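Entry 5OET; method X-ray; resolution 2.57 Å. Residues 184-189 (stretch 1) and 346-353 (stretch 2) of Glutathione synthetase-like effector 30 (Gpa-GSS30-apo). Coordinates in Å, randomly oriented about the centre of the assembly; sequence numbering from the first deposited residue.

Stretch 1 184-189: VEVNTG
Stretch 2 346-353: SHTKRMQQ

A side-chain amide at a strand-helix contact can serve both segments at once, and Q352 in glutathione synthetase-like effector 30 is a worked example. The strand, which begins earlier in the chain, is extended from E185 through N187 (E185 phi/psi -168/157, V186 -124/142, N187 -131/146), whereas stretch 2 passes from a loop into a helix beginning at K349 (-74/-26). Their axes approach to 9.3 Å, with N-to-C directions 127° apart. The register sets V186 CA 6.8 Å from H347 CA and E185 CA 7.9 Å from K349 CA.

Q352 points toward the strand with chi1 m and chi2 t (chi3 54°). Its NE2 donates to E185 OE2 at 2.8 Å and, more weakly, to two carbonyls at the start of its own segment, H347 O at 3.0 Å and T348 O at 3.3 Å. The amide oxygen faces the strand backbone: V186 N gives Q352 OE1 a weak hydrogen bond of 3.3 Å, while the same V186 N also donates to E185 OE2 at 3.0 Å. E185 OE2 thus accepts from both a side-chain amide and a backbone NH. E185 sets off sideways, but chi1 t and chi2 p bring its carboxylate to the helix, where OE1 forms a long salt bridge of 3.7 Å with K349 NZ.

Methyl groups pack around this network. V186 (chi1 m) points toward the helix; V186 CG2 lies 3.3 Å from Q352 CD, the amide carbon, a close contact. T188 (chi1 t) places CG2 3.7 Å from the centroid of the H347 ring, only 7° off its normal, a CH-pi contact over the face. H347 (chi1 m, chi2 63°) remains satisfied at its ring nitrogens: ND1 pairs with S346 OG at 2.9 Å, and NE2 is bonded elsewhere in the structure. Facing away from the strand, T348 (chi1 p) caps the helix, its OG1 accepting from M351 N at 3.2 Å.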

# COMPACT_ATOMS: atom_id res chain seq x y z
N VAL A 184 -15.25 8.79 -25.61
CA VAL A 184 -16.31 7.85 -25.26
C VAL A 184 -17.31 8.49 -24.30
O VAL A 184 -18.50 8.26 -24.42
CB VAL A 184 -15.71 6.56 -24.64
CG1 VAL A 184 -16.80 5.56 -24.28
CG2 VAL A 184 -14.70 5.94 -25.59
N GLU A 185 -16.82 9.30 -23.35
CA GLU A 185 -17.62 9.77 -22.22
C GLU A 185 -16.88 10.90 -21.48
O GLU A 185 -15.66 11.04 -21.59
CB GLU A 185 -17.88 8.57 -21.27
CG GLU A 185 -18.52 8.83 -19.90
CD GLU A 185 -19.97 9.34 -19.97
OE1 GLU A 185 -20.86 8.78 -19.28
OE2 GLU A 185 -20.25 10.32 -20.68
N VAL A 186 -17.63 11.73 -20.77
CA VAL A 186 -17.09 12.63 -19.73
C VAL A 186 -17.79 12.37 -18.40
O VAL A 186 -18.98 12.10 -18.35
CB VAL A 186 -17.19 14.13 -20.09
CG1 VAL A 186 -16.13 14.48 -21.12
CG2 VAL A 186 -18.56 14.52 -20.62
N ASN A 187 -17.01 12.44 -17.33
CA ASN A 187 -17.47 12.17 -15.98
C ASN A 187 -17.02 13.28 -15.06
O ASN A 187 -15.94 13.85 -15.25
CB ASN A 187 -16.86 10.87 -15.48
CG ASN A 187 -17.16 9.71 -16.38
OD1 ASN A 187 -18.30 9.27 -16.46
ND2 ASN A 187 -16.13 9.21 -17.07
N THR A 188 -17.86 13.59 -14.07
CA THR A 188 -17.50 14.50 -12.99
C THR A 188 -18.16 14.02 -11.71
O THR A 188 -18.93 13.07 -11.74
CB THR A 188 -17.90 15.97 -13.33
OG1 THR A 188 -17.24 16.87 -12.43
CG2 THR A 188 -19.41 16.22 -13.27
N GLY A 189 -17.87 14.66 -10.59
CA GLY A 189 -18.44 14.26 -9.32
C GLY A 189 -17.67 13.12 -8.71
O GLY A 189 -16.46 13.22 -8.52
N SER A 346 -25.02 19.33 -16.79
CA SER A 346 -24.14 19.54 -17.95
C SER A 346 -23.33 18.31 -18.36
O SER A 346 -22.57 18.38 -19.32
CB SER A 346 -23.20 20.74 -17.71
OG SER A 346 -22.07 20.38 -16.94
N HIS A 347 -23.45 17.20 -17.64
CA HIS A 347 -22.72 15.97 -17.99
C HIS A 347 -23.64 14.79 -18.31
O HIS A 347 -23.20 13.64 -18.38
CB HIS A 347 -21.74 15.62 -16.87
CG HIS A 347 -20.56 16.53 -16.81
ND1 HIS A 347 -20.68 17.88 -16.54
CD2 HIS A 347 -19.25 16.30 -17.00
CE1 HIS A 347 -19.48 18.43 -16.55
NE2 HIS A 347 -18.59 17.49 -16.83
N THR A 348 -24.91 15.06 -18.53
CA THR A 348 -25.76 14.02 -19.09
C THR A 348 -25.21 13.65 -20.45
O THR A 348 -24.48 14.42 -21.09
CB THR A 348 -27.24 14.46 -19.24
OG1 THR A 348 -27.35 15.53 -20.18
CG2 THR A 348 -27.83 14.86 -17.89
N LYS A 349 -25.57 12.46 -20.90
CA LYS A 349 -25.17 12.00 -22.21
C LYS A 349 -25.98 12.72 -23.28
O LYS A 349 -25.53 12.83 -24.41
CB LYS A 349 -25.35 10.49 -22.33
CG LYS A 349 -24.24 9.76 -23.07
CD LYS A 349 -24.11 8.36 -22.50
CE LYS A 349 -23.47 8.36 -21.11
NZ LYS A 349 -24.21 7.41 -20.24
N ARG A 350 -27.17 13.19 -22.92
CA ARG A 350 -27.95 14.09 -23.77
C ARG A 350 -27.13 15.33 -24.18
O ARG A 350 -27.10 15.71 -25.34
CB ARG A 350 -29.22 14.51 -23.03
CG ARG A 350 -30.06 15.62 -23.65
CD ARG A 350 -30.42 15.33 -25.08
NE ARG A 350 -31.17 16.43 -25.67
CZ ARG A 350 -31.52 16.51 -26.95
NH1 ARG A 350 -31.20 15.56 -27.81
NH2 ARG A 350 -32.22 17.55 -27.38
N MET A 351 -26.47 15.92 -23.21
CA MET A 351 -25.71 17.14 -23.40
C MET A 351 -24.48 16.90 -24.22
O MET A 351 -24.08 17.72 -25.01
CB MET A 351 -25.28 17.67 -22.02
CG MET A 351 -24.64 19.04 -22.02
SD MET A 351 -25.88 20.27 -22.36
CE MET A 351 -25.70 20.57 -24.12
N GLN A 352 -23.85 15.76 -23.99
CA GLN A 352 -22.67 15.37 -24.74
C GLN A 352 -23.04 15.19 -26.20
O GLN A 352 -22.32 15.62 -27.10
CB GLN A 352 -22.08 14.09 -24.15
CG GLN A 352 -21.53 14.29 -22.73
CD GLN A 352 -21.15 12.99 -22.06
OE1 GLN A 352 -20.38 12.20 -22.60
NE2 GLN A 352 -21.68 12.76 -20.87
N GLN A 353 -24.20 14.58 -26.43
CA GLN A 353 -24.76 14.43 -27.76
C GLN A 353 -25.15 15.79 -28.34
O GLN A 353 -24.94 16.03 -29.53
CB GLN A 353 -25.95 13.46 -27.74
CG GLN A 353 -26.63 13.20 -29.08
CD GLN A 353 -27.96 13.90 -29.24
OE1 GLN A 353 -28.80 13.86 -28.34
NE2 GLN A 353 -28.17 14.54 -30.38